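Local coordinates for high-affinity zinc uptake system protein znuA (Streptococcus suis, PDB 3MFQ) that binds a zinc ion and, as the solute-binding component of an uptake system, probably delivers it to a membrane transporter, at residues A172-A177 with F182-P187; K88-M93 with E99-H104; I202-L207 with K228-A233; E153-V158 with H272-M277. All coordinates share one frame; numbering follows the deposited sequence.

Interaction 1 (A172-A177 with F182-P187)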
loop_
_atom_site.group_PDB
_atom_site.type_symbol
_atom_site.label_atom_id
_atom_site.label_comp_id
_atom_site.label_asym_id
_atom_site.label_seq_id
_atom_site.Cartn_x
_atom_site.Cartn_y
_atom_site.Cartn_z
ATOM N N ALA A 172 -0.767 3.490 -7.533
ATOM C CA ALA A 172 -0.537 2.650 -6.365
ATOM C C ALA A 172 -1.614 1.587 -6.188
ATOM O O ALA A 172 -1.600 0.844 -5.208
ATOM C CB ALA A 172 -0.429 3.507 -5.114
ATOM N N PHE A 173 -2.545 1.517 -7.133
ATOM C CA PHE A 173 -3.661 0.587 -7.024
ATOM C C PHE A 173 -3.782 -0.323 -8.240
ATOM O O PHE A 173 -4.863 -0.834 -8.533
ATOM C CB PHE A 173 -4.969 1.348 -6.814
ATOM C CG PHE A 173 -4.997 2.173 -5.558
ATOM C CD1 PHE A 173 -4.600 3.499 -5.577
ATOM C CD2 PHE A 173 -5.422 1.625 -4.359
ATOM C CE1 PHE A 173 -4.625 4.263 -4.423
ATOM C CE2 PHE A 173 -5.450 2.384 -3.202
ATOM C CZ PHE A 173 -5.050 3.703 -3.234
ATOM N N ASN A 174 -2.673 -0.521 -8.943
ATOM C CA ASN A 174 -2.653 -1.422 -10.091
ATOM C C ASN A 174 -2.999 -2.842 -9.684
ATOM O O ASN A 174 -3.726 -3.541 -10.387
ATOM C CB ASN A 174 -1.286 -1.404 -10.771
ATOM C CG ASN A 174 -1.102 -0.204 -11.671
ATOM O OD1 ASN A 174 -2.039 0.233 -12.338
ATOM N ND2 ASN A 174 0.111 0.332 -11.702
ATOM N N TYR A 175 -2.467 -3.267 -8.545
ATOM C CA TYR A 175 -2.748 -4.599 -8.036
ATOM C C TYR A 175 -4.200 -4.687 -7.586
ATOM O O TYR A 175 -4.835 -5.737 -7.695
ATOM C CB TYR A 175 -1.801 -4.943 -6.888
ATOM C CG TYR A 175 -0.367 -5.145 -7.325
ATOM C CD1 TYR A 175 0.107 -6.407 -7.659
ATOM C CD2 TYR A 175 0.512 -4.072 -7.412
ATOM C CE1 TYR A 175 1.417 -6.596 -8.061
ATOM C CE2 TYR A 175 1.824 -4.253 -7.810
ATOM C CZ TYR A 175 2.271 -5.517 -8.134
ATOM O OH TYR A 175 3.573 -5.704 -8.534
ATOM N N PHE A 176 -4.723 -3.574 -7.085
ATOM C CA PHE A 176 -6.109 -3.512 -6.656
ATOM C C PHE A 176 -7.036 -3.620 -7.856
ATOM O O PHE A 176 -7.905 -4.489 -7.910
ATOM C CB PHE A 176 -6.380 -2.209 -5.909
ATOM C CG PHE A 176 -7.828 -1.992 -5.590
ATOM C CD1 PHE A 176 -8.377 -2.495 -4.424
ATOM C CD2 PHE A 176 -8.644 -1.295 -6.462
ATOM C CE1 PHE A 176 -9.709 -2.302 -4.131
ATOM C CE2 PHE A 176 -9.977 -1.098 -6.174
ATOM C CZ PHE A 176 -10.512 -1.603 -5.007
ATOM N N ALA A 177 -6.840 -2.725 -8.816
ATOM C CA ALA A 177 -7.655 -2.694 -10.021
ATOM C C ALA A 177 -7.646 -4.045 -10.723
ATOM O O ALA A 177 -8.675 -4.511 -11.210
ATOM C CB ALA A 177 -7.161 -1.610 -10.959
ATOM N N PHE A 182 -11.039 -3.285 -12.309
ATOM C CA PHE A 182 -11.047 -1.835 -12.178
ATOM C C PHE A 182 -10.019 -1.174 -13.084
ATOM O O PHE A 182 -9.058 -1.806 -13.516
ATOM C CB PHE A 182 -10.779 -1.433 -10.733
ATOM C CG PHE A 182 -11.981 -0.898 -10.023
ATOM C CD1 PHE A 182 -12.845 -1.752 -9.360
ATOM C CD2 PHE A 182 -12.249 0.458 -10.020
ATOM C CE1 PHE A 182 -13.953 -1.261 -8.706
ATOM C CE2 PHE A 182 -13.354 0.956 -9.367
ATOM C CZ PHE A 182 -14.209 0.095 -8.710
ATOM N N THR A 183 -10.232 0.110 -13.359
ATOM C CA THR A 183 -9.301 0.900 -14.156
ATOM C C THR A 183 -8.776 2.070 -13.334
ATOM O O THR A 183 -9.556 2.848 -12.786
ATOM C CB THR A 183 -9.972 1.445 -15.429
ATOM O OG1 THR A 183 -10.342 0.354 -16.281
ATOM C CG2 THR A 183 -9.024 2.364 -16.176
ATOM N N LEU A 184 -7.455 2.193 -13.253
ATOM C CA LEU A 184 -6.831 3.241 -12.448
ATOM C C LEU A 184 -6.060 4.257 -13.283
ATOM O O LEU A 184 -5.253 3.892 -14.140
ATOM C CB LEU A 184 -5.892 2.630 -11.403
ATOM C CG LEU A 184 -4.955 3.613 -10.693
ATOM C CD1 LEU A 184 -5.736 4.525 -9.758
ATOM C CD2 LEU A 184 -3.865 2.874 -9.933
ATOM N N TYR A 185 -6.313 5.534 -13.019
ATOM C CA TYR A 185 -5.525 6.609 -13.606
ATOM C C TYR A 185 -4.844 7.401 -12.498
ATOM O O TYR A 185 -5.389 7.546 -11.404
ATOM C CB TYR A 185 -6.402 7.538 -14.445
ATOM C CG TYR A 185 -7.101 6.859 -15.598
ATOM C CD1 TYR A 185 -8.477 6.941 -15.746
ATOM C CD2 TYR A 185 -6.385 6.132 -16.535
ATOM C CE1 TYR A 185 -9.119 6.324 -16.797
ATOM C CE2 TYR A 185 -7.019 5.510 -17.590
ATOM C CZ TYR A 185 -8.386 5.609 -17.714
ATOM O OH TYR A 185 -9.021 4.989 -18.763
ATOM N N ALA A 186 -3.649 7.908 -12.785
ATOM C CA ALA A 186 -2.898 8.694 -11.814
ATOM C C ALA A 186 -1.971 9.681 -12.512
ATOM O O ALA A 186 -1.258 9.317 -13.447
ATOM C CB ALA A 186 -2.105 7.781 -10.898
ATOM N N PRO A 187 -1.982 10.941 -12.056
ATOM C CA PRO A 187 -1.128 11.980 -12.640
ATOM C C PRO A 187 0.344 11.714 -12.352
ATOM O O PRO A 187 1.201 12.488 -12.776
ATOM C CB PRO A 187 -1.586 13.252 -11.918
ATOM C CG PRO A 187 -2.152 12.767 -10.629
ATOM C CD PRO A 187 -2.809 11.462 -10.956
#

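Interaction 2 (K88-M93 with E99-H104). With ZN (zinc ion), chain D.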
loop_
_atom_site.group_PDB
_atom_site.type_symbol
_atom_site.label_atom_id
_atom_site.label_comp_id
_atom_site.label_asym_id
_atom_site.label_seq_id
_atom_site.Cartn_x
_atom_site.Cartn_y
_atom_site.Cartn_z
ATOM N N LYS A 88 5.244 -13.368 -13.024
ATOM C CA LYS A 88 3.875 -13.080 -13.428
ATOM C C LYS A 88 3.054 -12.386 -12.340
ATOM O O LYS A 88 2.058 -11.728 -12.633
ATOM C CB LYS A 88 3.181 -14.356 -13.899
ATOM C CG LYS A 88 3.198 -15.484 -12.894
ATOM C CD LYS A 88 2.356 -16.642 -13.401
ATOM C CE LYS A 88 1.065 -16.124 -14.014
ATOM N NZ LYS A 88 0.261 -17.213 -14.628
ATOM N N ASP A 89 3.473 -12.531 -11.089
ATOM C CA ASP A 89 2.792 -11.855 -9.991
ATOM C C ASP A 89 3.022 -10.358 -10.092
ATOM O O ASP A 89 2.197 -9.556 -9.656
ATOM C CB ASP A 89 3.314 -12.348 -8.643
ATOM C CG ASP A 89 2.992 -13.801 -8.387
ATOM O OD1 ASP A 89 2.211 -14.390 -9.163
ATOM O OD2 ASP A 89 3.522 -14.353 -7.400
ATOM N N LEU A 90 4.156 -9.988 -10.671
ATOM C CA LEU A 90 4.587 -8.600 -10.675
ATOM C C LEU A 90 3.792 -7.743 -11.640
ATOM O O LEU A 90 3.347 -8.210 -12.684
ATOM C CB LEU A 90 6.076 -8.505 -11.010
ATOM C CG LEU A 90 7.046 -8.643 -9.835
ATOM C CD1 LEU A 90 6.603 -9.736 -8.873
ATOM C CD2 LEU A 90 8.454 -8.905 -10.343
ATOM N N ASN A 91 3.608 -6.485 -11.263
ATOM C CA ASN A 91 3.079 -5.473 -12.160
ATOM C C ASN A 91 4.257 -4.639 -12.634
ATOM O O ASN A 91 5.085 -4.220 -11.828
ATOM C CB ASN A 91 2.075 -4.584 -11.429
ATOM C CG ASN A 91 0.679 -4.683 -12.005
ATOM O OD1 ASN A 91 0.139 -3.705 -12.524
ATOM N ND2 ASN A 91 0.082 -5.866 -11.917
ATOM N N THR A 92 4.347 -4.400 -13.936
ATOM C CA THR A 92 5.500 -3.690 -14.475
ATOM C C THR A 92 5.115 -2.572 -15.437
ATOM O O THR A 92 4.328 -2.775 -16.359
ATOM C CB THR A 92 6.468 -4.656 -15.173
ATOM O OG1 THR A 92 6.998 -5.579 -14.213
ATOM C CG2 THR A 92 7.609 -3.888 -15.810
ATOM N N MET A 93 5.677 -1.388 -15.211
ATOM C CA MET A 93 5.448 -0.256 -16.100
ATOM C C MET A 93 6.761 0.171 -16.748
ATOM O O MET A 93 7.753 -0.557 -16.703
ATOM C CB MET A 93 4.822 0.917 -15.337
ATOM C CG MET A 93 3.803 1.720 -16.143
ATOM S SD MET A 93 2.161 0.960 -16.185
ATOM C CE MET A 93 1.325 2.001 -17.382
ATOM N N GLU A 99 12.281 -2.002 -17.116
ATOM C CA GLU A 99 10.985 -2.609 -16.845
ATOM C C GLU A 99 10.810 -2.510 -15.340
ATOM O O GLU A 99 11.317 -3.341 -14.587
ATOM C CB GLU A 99 10.965 -4.069 -17.294
ATOM C CG GLU A 99 10.198 -4.312 -18.582
ATOM C CD GLU A 99 9.446 -5.629 -18.574
ATOM O OE1 GLU A 99 9.047 -6.094 -19.661
ATOM O OE2 GLU A 99 9.255 -6.198 -17.479
ATOM N N ILE A 100 10.109 -1.470 -14.908
ATOM C CA ILE A 100 10.166 -1.009 -13.529
ATOM C C ILE A 100 9.025 -1.786 -12.878
ATOM O O ILE A 100 7.946 -1.915 -13.454
ATOM C CB ILE A 100 9.982 0.504 -13.301
ATOM C CG1 ILE A 100 11.265 1.246 -13.674
ATOM C CG2 ILE A 100 9.606 0.798 -11.858
ATOM C CD1 ILE A 100 12.502 0.688 -13.000
ATOM N N VAL A 101 9.271 -2.306 -11.680
ATOM C CA VAL A 101 8.267 -3.079 -10.954
ATOM C C VAL A 101 7.384 -2.187 -10.082
ATOM O O VAL A 101 7.854 -1.211 -9.499
ATOM C CB VAL A 101 8.923 -4.167 -10.074
ATOM C CG1 VAL A 101 9.877 -3.539 -9.070
ATOM C CG2 VAL A 101 7.865 -4.994 -9.364
ATOM N N ASP A 102 6.101 -2.527 -10.007
ATOM C CA ASP A 102 5.157 -1.827 -9.142
ATOM C C ASP A 102 5.180 -2.459 -7.750
ATOM O O ASP A 102 4.848 -3.633 -7.590
ATOM C CB ASP A 102 3.749 -1.883 -9.741
ATOM C CG ASP A 102 2.735 -1.091 -8.936
ATOM O OD1 ASP A 102 3.029 -0.747 -7.774
ATOM O OD2 ASP A 102 1.636 -0.814 -9.465
ATOM N N PRO A 103 5.578 -1.676 -6.738
ATOM C CA PRO A 103 5.780 -2.175 -5.372
ATOM C C PRO A 103 4.488 -2.379 -4.582
ATOM O O PRO A 103 4.508 -3.072 -3.566
ATOM C CB PRO A 103 6.611 -1.067 -4.723
ATOM C CG PRO A 103 6.214 0.169 -5.449
ATOM C CD PRO A 103 5.921 -0.248 -6.863
ATOM N N HIS A 104 3.389 -1.792 -5.041
ATOM C CA HIS A 104 2.141 -1.806 -4.285
ATOM C C HIS A 104 1.412 -3.143 -4.378
ATOM O O HIS A 104 0.254 -3.196 -4.783
ATOM C CB HIS A 104 1.222 -0.685 -4.768
ATOM C CG HIS A 104 1.897 0.649 -4.854
ATOM N ND1 HIS A 104 2.430 1.137 -6.026
ATOM C CD2 HIS A 104 2.128 1.592 -3.913
ATOM C CE1 HIS A 104 2.959 2.328 -5.805
ATOM N NE2 HIS A 104 2.789 2.626 -4.529
HETATM ZN ZN ZN D . 3.188 4.569 -3.650
#

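Interaction 3 (I202-L207 with K228-A233)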
loop_
_atom_site.group_PDB
_atom_site.type_symbol
_atom_site.label_atom_id
_atom_site.label_comp_id
_atom_site.label_asym_id
_atom_site.label_seq_id
_atom_site.Cartn_x
_atom_site.Cartn_y
_atom_site.Cartn_z
ATOM N N ILE A 202 -2.843 16.525 -17.633
ATOM C CA ILE A 202 -3.773 16.683 -18.745
ATOM C C ILE A 202 -4.264 15.334 -19.235
ATOM O O ILE A 202 -5.460 15.132 -19.441
ATOM C CB ILE A 202 -3.107 17.399 -19.924
ATOM C CG1 ILE A 202 -2.499 18.727 -19.468
ATOM C CG2 ILE A 202 -4.110 17.613 -21.045
ATOM C CD1 ILE A 202 -1.618 19.383 -20.509
ATOM N N GLU A 203 -3.324 14.418 -19.436
ATOM C CA GLU A 203 -3.646 13.050 -19.806
ATOM C C GLU A 203 -4.781 12.545 -18.934
ATOM O O GLU A 203 -5.750 11.968 -19.423
ATOM C CB GLU A 203 -2.418 12.160 -19.613
ATOM C CG GLU A 203 -1.896 11.513 -20.882
ATOM C CD GLU A 203 -2.763 10.361 -21.349
ATOM O OE1 GLU A 203 -2.199 9.357 -21.837
ATOM O OE2 GLU A 203 -4.004 10.454 -21.223
ATOM N N THR A 204 -4.653 12.779 -17.632
ATOM C CA THR A 204 -5.649 12.334 -16.669
ATOM C C THR A 204 -6.953 13.100 -16.844
ATOM O O THR A 204 -8.036 12.516 -16.811
ATOM C CB THR A 204 -5.145 12.502 -15.227
ATOM O OG1 THR A 204 -3.880 11.845 -15.084
ATOM C CG2 THR A 204 -6.134 11.901 -14.248
ATOM N N VAL A 205 -6.843 14.410 -17.032
ATOM C CA VAL A 205 -8.016 15.235 -17.272
ATOM C C VAL A 205 -8.823 14.673 -18.431
ATOM O O VAL A 205 -10.015 14.410 -18.298
ATOM C CB VAL A 205 -7.629 16.682 -17.593
ATOM C CG1 VAL A 205 -8.868 17.493 -17.934
ATOM C CG2 VAL A 205 -6.887 17.298 -16.424
ATOM N N ASN A 206 -8.163 14.484 -19.568
ATOM C CA ASN A 206 -8.819 13.926 -20.744
ATOM C C ASN A 206 -9.442 12.568 -20.453
ATOM O O ASN A 206 -10.493 12.230 -20.991
ATOM C CB ASN A 206 -7.832 13.807 -21.903
ATOM C CG ASN A 206 -7.269 15.148 -22.328
ATOM O OD1 ASN A 206 -7.743 16.198 -21.892
ATOM N ND2 ASN A 206 -6.255 15.122 -23.182
ATOM N N LEU A 207 -8.787 11.789 -19.599
ATOM C CA LEU A 207 -9.312 10.485 -19.214
ATOM C C LEU A 207 -10.588 10.628 -18.395
ATOM O O LEU A 207 -11.537 9.864 -18.568
ATOM C CB LEU A 207 -8.259 9.685 -18.443
ATOM C CG LEU A 207 -7.476 8.638 -19.244
ATOM C CD1 LEU A 207 -7.880 8.644 -20.710
ATOM C CD2 LEU A 207 -5.976 8.841 -19.099
ATOM N N LYS A 228 -6.571 18.784 -6.337
ATOM C CA LYS A 228 -7.400 19.976 -6.453
ATOM C C LYS A 228 -6.955 20.843 -7.622
ATOM O O LYS A 228 -7.747 21.600 -8.180
ATOM C CB LYS A 228 -7.415 20.772 -5.149
ATOM C CG LYS A 228 -8.342 20.178 -4.102
ATOM C CD LYS A 228 -8.723 21.195 -3.041
ATOM C CE LYS A 228 -9.833 20.660 -2.148
ATOM N NZ LYS A 228 -10.209 21.627 -1.079
ATOM N N LYS A 229 -5.685 20.726 -7.989
ATOM C CA LYS A 229 -5.190 21.346 -9.211
ATOM C C LYS A 229 -5.631 20.508 -10.406
ATOM O O LYS A 229 -5.723 21.003 -11.529
ATOM C CB LYS A 229 -3.665 21.472 -9.180
ATOM C CG LYS A 229 -3.163 22.817 -8.680
ATOM C CD LYS A 229 -3.472 23.923 -9.677
ATOM C CE LYS A 229 -3.019 25.284 -9.162
ATOM N NZ LYS A 229 -3.177 26.344 -10.199
ATOM N N LEU A 230 -5.906 19.232 -10.147
ATOM C CA LEU A 230 -6.382 18.312 -11.172
ATOM C C LEU A 230 -7.864 18.546 -11.424
ATOM O O LEU A 230 -8.334 18.465 -12.559
ATOM C CB LEU A 230 -6.144 16.867 -10.731
ATOM C CG LEU A 230 -6.550 15.755 -11.698
ATOM C CD1 LEU A 230 -5.789 15.880 -13.005
ATOM C CD2 LEU A 230 -6.313 14.394 -11.069
ATOM N N GLN A 231 -8.593 18.831 -10.351
ATOM C CA GLN A 231 -10.011 19.151 -10.429
ATOM C C GLN A 231 -10.228 20.454 -11.183
ATOM O O GLN A 231 -11.128 20.566 -12.017
ATOM C CB GLN A 231 -10.585 19.283 -9.023
ATOM C CG GLN A 231 -11.888 20.052 -8.956
ATOM C CD GLN A 231 -12.359 20.266 -7.534
ATOM O OE1 GLN A 231 -11.702 20.945 -6.744
ATOM N NE2 GLN A 231 -13.505 19.688 -7.200
ATOM N N GLU A 232 -9.396 21.439 -10.871
ATOM C CA GLU A 232 -9.475 22.757 -11.484
ATOM C C GLU A 232 -9.285 22.672 -12.995
ATOM O O GLU A 232 -9.953 23.372 -13.756
ATOM C CB GLU A 232 -8.422 23.672 -10.861
ATOM C CG GLU A 232 -8.428 25.096 -11.371
ATOM C CD GLU A 232 -7.393 25.955 -10.670
ATOM O OE1 GLU A 232 -6.494 26.485 -11.356
ATOM O OE2 GLU A 232 -7.474 26.092 -9.429
ATOM N N ALA A 233 -8.370 21.808 -13.424
ATOM C CA ALA A 233 -8.091 21.623 -14.844
ATOM C C ALA A 233 -9.278 20.995 -15.568
ATOM O O ALA A 233 -9.595 21.368 -16.698
ATOM C CB ALA A 233 -6.845 20.774 -15.031
#

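Interaction 4 (E153-V158 with H272-M277)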
loop_
_atom_site.group_PDB
_atom_site.type_symbol
_atom_site.label_atom_id
_atom_site.label_comp_id
_atom_site.label_asym_id
_atom_site.label_seq_id
_atom_site.Cartn_x
_atom_site.Cartn_y
_atom_site.Cartn_z
ATOM N N GLU A 153 -15.100 -7.976 -2.574
ATOM C CA GLU A 153 -15.853 -8.360 -3.762
ATOM C C GLU A 153 -17.326 -7.982 -3.647
ATOM O O GLU A 153 -17.847 -7.228 -4.466
ATOM C CB GLU A 153 -15.718 -9.864 -4.020
ATOM C CG GLU A 153 -14.387 -10.285 -4.631
ATOM C CD GLU A 153 -14.267 -9.906 -6.100
ATOM O OE1 GLU A 153 -15.168 -9.212 -6.620
ATOM O OE2 GLU A 153 -13.268 -10.306 -6.738
ATOM N N LYS A 154 -17.994 -8.516 -2.631
ATOM C CA LYS A 154 -19.403 -8.217 -2.414
ATOM C C LYS A 154 -19.605 -6.715 -2.281
ATOM O O LYS A 154 -20.605 -6.167 -2.741
ATOM C CB LYS A 154 -19.922 -8.940 -1.166
ATOM C CG LYS A 154 -21.377 -8.638 -0.817
ATOM C CD LYS A 154 -21.937 -9.641 0.187
ATOM C CE LYS A 154 -21.985 -11.052 -0.393
ATOM N NZ LYS A 154 -22.226 -12.090 0.653
ATOM N N GLU A 155 -18.638 -6.052 -1.659
ATOM C CA GLU A 155 -18.735 -4.622 -1.407
ATOM C C GLU A 155 -18.627 -3.820 -2.703
ATOM O O GLU A 155 -19.378 -2.869 -2.922
ATOM C CB GLU A 155 -17.651 -4.188 -0.418
ATOM C CG GLU A 155 -17.939 -2.877 0.299
ATOM C CD GLU A 155 -18.972 -3.019 1.402
ATOM O OE1 GLU A 155 -19.344 -4.164 1.733
ATOM O OE2 GLU A 155 -19.408 -1.981 1.942
ATOM N N LEU A 156 -17.695 -4.216 -3.565
ATOM C CA LEU A 156 -17.447 -3.512 -4.821
ATOM C C LEU A 156 -18.505 -3.796 -5.881
ATOM O O LEU A 156 -18.740 -2.975 -6.767
ATOM C CB LEU A 156 -16.067 -3.881 -5.365
ATOM C CG LEU A 156 -14.913 -2.928 -5.055
ATOM C CD1 LEU A 156 -15.087 -2.278 -3.696
ATOM C CD2 LEU A 156 -13.582 -3.657 -5.149
ATOM N N SER A 157 -19.135 -4.962 -5.784
ATOM C CA SER A 157 -20.100 -5.412 -6.783
ATOM C C SER A 157 -21.264 -4.444 -6.947
ATOM O O SER A 157 -22.119 -4.633 -7.809
ATOM C CB SER A 157 -20.641 -6.793 -6.417
ATOM O OG SER A 157 -21.508 -6.710 -5.299
ATOM N N VAL A 158 -21.297 -3.411 -6.114
ATOM C CA VAL A 158 -22.379 -2.440 -6.157
ATOM C C VAL A 158 -22.042 -1.267 -7.076
ATOM O O VAL A 158 -22.891 -0.420 -7.351
ATOM C CB VAL A 158 -22.716 -1.915 -4.749
ATOM C CG1 VAL A 158 -22.109 -0.534 -4.530
ATOM C CG2 VAL A 158 -24.222 -1.881 -4.541
ATOM N N HIS A 272 -11.759 0.511 4.956
ATOM C CA HIS A 272 -11.866 1.961 4.872
ATOM C C HIS A 272 -11.749 2.438 3.429
ATOM O O HIS A 272 -12.573 3.219 2.952
ATOM C CB HIS A 272 -10.787 2.622 5.727
ATOM C CG HIS A 272 -10.669 4.100 5.513
ATOM N ND1 HIS A 272 -11.325 5.019 6.302
ATOM C CD2 HIS A 272 -9.970 4.814 4.601
ATOM C CE1 HIS A 272 -11.035 6.239 5.885
ATOM N NE2 HIS A 272 -10.214 6.142 4.853
ATOM N N ASN A 273 -10.716 1.968 2.740
ATOM C CA ASN A 273 -10.517 2.323 1.344
ATOM C C ASN A 273 -11.712 1.919 0.491
ATOM O O ASN A 273 -12.238 2.722 -0.279
ATOM C CB ASN A 273 -9.234 1.687 0.805
ATOM C CG ASN A 273 -7.984 2.413 1.269
ATOM O OD1 ASN A 273 -8.057 3.381 2.027
ATOM N ND2 ASN A 273 -6.828 1.953 0.807
ATOM N N VAL A 274 -12.144 0.671 0.643
ATOM C CA VAL A 274 -13.248 0.135 -0.143
ATOM C C VAL A 274 -14.555 0.900 0.059
ATOM O O VAL A 274 -15.170 1.341 -0.909
ATOM C CB VAL A 274 -13.475 -1.352 0.161
ATOM C CG1 VAL A 274 -14.800 -1.809 -0.407
ATOM C CG2 VAL A 274 -12.333 -2.182 -0.399
ATOM N N LYS A 275 -14.980 1.051 1.310
ATOM C CA LYS A 275 -16.207 1.787 1.609
ATOM C C LYS A 275 -16.167 3.176 0.982
ATOM O O LYS A 275 -17.168 3.669 0.466
ATOM C CB LYS A 275 -16.422 1.915 3.120
ATOM C CG LYS A 275 -16.785 0.623 3.839
ATOM C CD LYS A 275 -17.216 0.909 5.277
ATOM C CE LYS A 275 -17.464 -0.374 6.063
ATOM N NZ LYS A 275 -17.986 -0.095 7.432
ATOM N N LEU A 276 -14.998 3.801 1.035
ATOM C CA LEU A 276 -14.827 5.154 0.526
ATOM C C LEU A 276 -15.115 5.209 -0.966
ATOM O O LEU A 276 -15.772 6.128 -1.452
ATOM C CB LEU A 276 -13.406 5.646 0.807
ATOM C CG LEU A 276 -13.125 7.128 0.561
ATOM C CD1 LEU A 276 -14.035 7.986 1.420
ATOM C CD2 LEU A 276 -11.670 7.450 0.843
ATOM N N MET A 277 -14.620 4.215 -1.691
ATOM C CA MET A 277 -14.797 4.164 -3.134
ATOM C C MET A 277 -16.262 3.983 -3.509
ATOM O O MET A 277 -16.772 4.659 -4.402
ATOM C CB MET A 277 -13.964 3.030 -3.728
ATOM C CG MET A 277 -12.484 3.130 -3.422
ATOM S SD MET A 277 -11.542 1.774 -4.135
ATOM C CE MET A 277 -9.901 2.156 -3.538
#

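Interaction 1 (A172-A177 with F182-P187)
Leu184 packs its side chain against the start of helix 174-179, inside the beta-alpha-beta unit made by strand 165-167, this helix and strand 183-185. With CG anti to the backbone N (chi1 168°), the side chain sets CD2 at 3.6 Å from CB of Phe173 and 3.7 Å from N of Asn174. A branched leucine suits this spot, where the first helical turn presents mostly backbone. The side chain of Asn174 crosses that of Leu184 at about a right angle, OD1 4.0 Å from CD2, while its ND2 bonds Asp102 OD2. At the other end Ala177 is small enough to let the chains close in, CB to CB of Phe182 at 3.6 Å. CE2 of Phe176 lies over one face of the Phe182 ring, toward its rim, with the two planes at 53°. Both rings touch Leu156 of helix 131-156, an apolar setting fit for phenylalanine. The turn is tied by one backbone hydrogen bond, from Phe182 N to Ala177 O, at 2.9 Å.

Interaction 2 (K88-M93 with E99-H104)
Asp102 and Asn91 meet CB to CB at 3.6 Å, brought together by the strand pairing, and a chi1 of -176° in Asp102 then swings the carboxylate toward His104. In Thr92 a chi1 of -64° turns the methyl CG2 over the opposite strand, beside O of Ile100 and 3.3 Å from OE2 of Glu99, whose bent chain crosses it at about a right angle. The contact is a beta hairpin of strands 92-93 and 100-101. Met93 and Ile100 form its hydrogen-bonded antiparallel pair, Met93 N to Ile100 O at 2.9 Å and Ile100 N to Met93 O at 3.1 Å. Thr92 and Val101 are the neighbouring non-hydrogen-bonded pair, beta-branched residues well suited to extended backbone, and CG2 of Val101 also meets CG of Leu90 at 3.8 Å. A further backbone bond runs from Asp102 N to Asn91 O. Beyond it Asp102 makes an Asx turn: OD1 accepts from His104 N, above the carboxylate plane, which helps to position it. His104 ND1 bonds the same oxygen on its syn side at 2.6 Å, restraining the ring's rotation and pointing NE2 at the zinc, 2.2 Å away; His41, His170 and Asp254 complete the site. Asp102 and Pro103 pack on Val190, and helix 174-179 lies alongside, its Asn174 ND2 bonding Asp102 OD2 and its Tyr175 OH bonding Asp102 O and Asn91 N.

Interaction 3 (I202-L207 with K228-A233)
Leu230 is where segment 228-233 first meets helix 202-207. It swings CG away from its own N (chi1 -179°), which carries its two methyls toward the other helix. CD1 comes to 3.9 Å from CG2 of Val205, and CD2 lies 4.0 Å from CG2 of Thr204. Leucine fits because its fork serves two partners at once: it crosses Thr204 at about a right angle and runs past Val205 in the opposite direction. Thr204 offers its methyl to this apolar contact while OG1 bonds the backbone O of Asp200, within its own helix, so a polar atom in a buried place is satisfied. Gln231 turns from this interface and lies on Ile216. Glu232, on the solvent side, pairs with Lys229 one turn earlier, OE1 to NZ at 3.5 Å, charged ends appropriate to an exposed helix surface. Ala233 then closes the contact: its CB meets CG2 of Val205 at 3.7 Å, and its small size suits the closest CA pair of the two segments, Val205 CA to Ala233 CA at 6.8 Å. The local axes pass 9.7 Å apart at a signed angle of -56°, and four side chains carry the packing. Strand 215-217 comes between helices 198-211 and 225-235 in the chain, and Leu230 also rests on its Ile216, bringing both helices and the strand together.

Interaction 4 (E153-V158 with H272-M277)
The carboxylate of Glu155 is the flat group nearest the facing helix, and its OE2 comes within 4.2 Å of CG of Lys275. The imidazole of His272 plays no part across the interface: Asn273 OD1 lies at its edge, in plane, its NE2 bonds Glu250 O, and it meets the ring of Phe252. The contact itself is carried by aliphatic carbon. CG1 of Val274, the methyl opposite the backbone N (chi1 167°), comes between two partners on helix 131-156. CG of Glu155 lies 3.4 Å from it, and CD1 of Leu156 is likewise in van der Waals contact, the leucine crossing the valine at about a right angle. Valine suits the position, a compact branched group that meets both neighbours with one methyl. Glu155 suits the border of the patch, since its methylenes pack inward while a bend at chi2 (76°) carries the carboxylate to the partly exposed side. The extended Lys275 runs along that side too; its NZ remains 6.0 Å from OE2 of Glu155, so any attraction is long-range. Leu156 also touches Phe176, as does Met277, so the buried side of the patch continues into helix 174-179. This is apolar helix-helix packing, joining helix 266-281 to the C-terminal part of the long helix 131-156, which in this family of metal-binding proteins spans the two lobes.

How the interactions relate
Interactions 1 and 2 meet beside the zinc site. Tyr175 OH probably bonds both Asp102 O (2.6 Å) and Asn91 N (2.8 Å), tying helix 174-179 to both arms of the hairpin that leads to His104, while the side chain of Ala172 lies about 4 Å from the metal. On another flank, interaction 1 continues into interaction 4, where Phe176 CZ is 3.6 Å from Met277 SD. Toward interaction 3 it passes through Tyr185, whose CZ is 3.5 Å from CG of Leu207. Interaction 1 thus touches all three others. Interactions 2 and 3, with centres 25 Å apart, do not touch, and neither meets interaction 4.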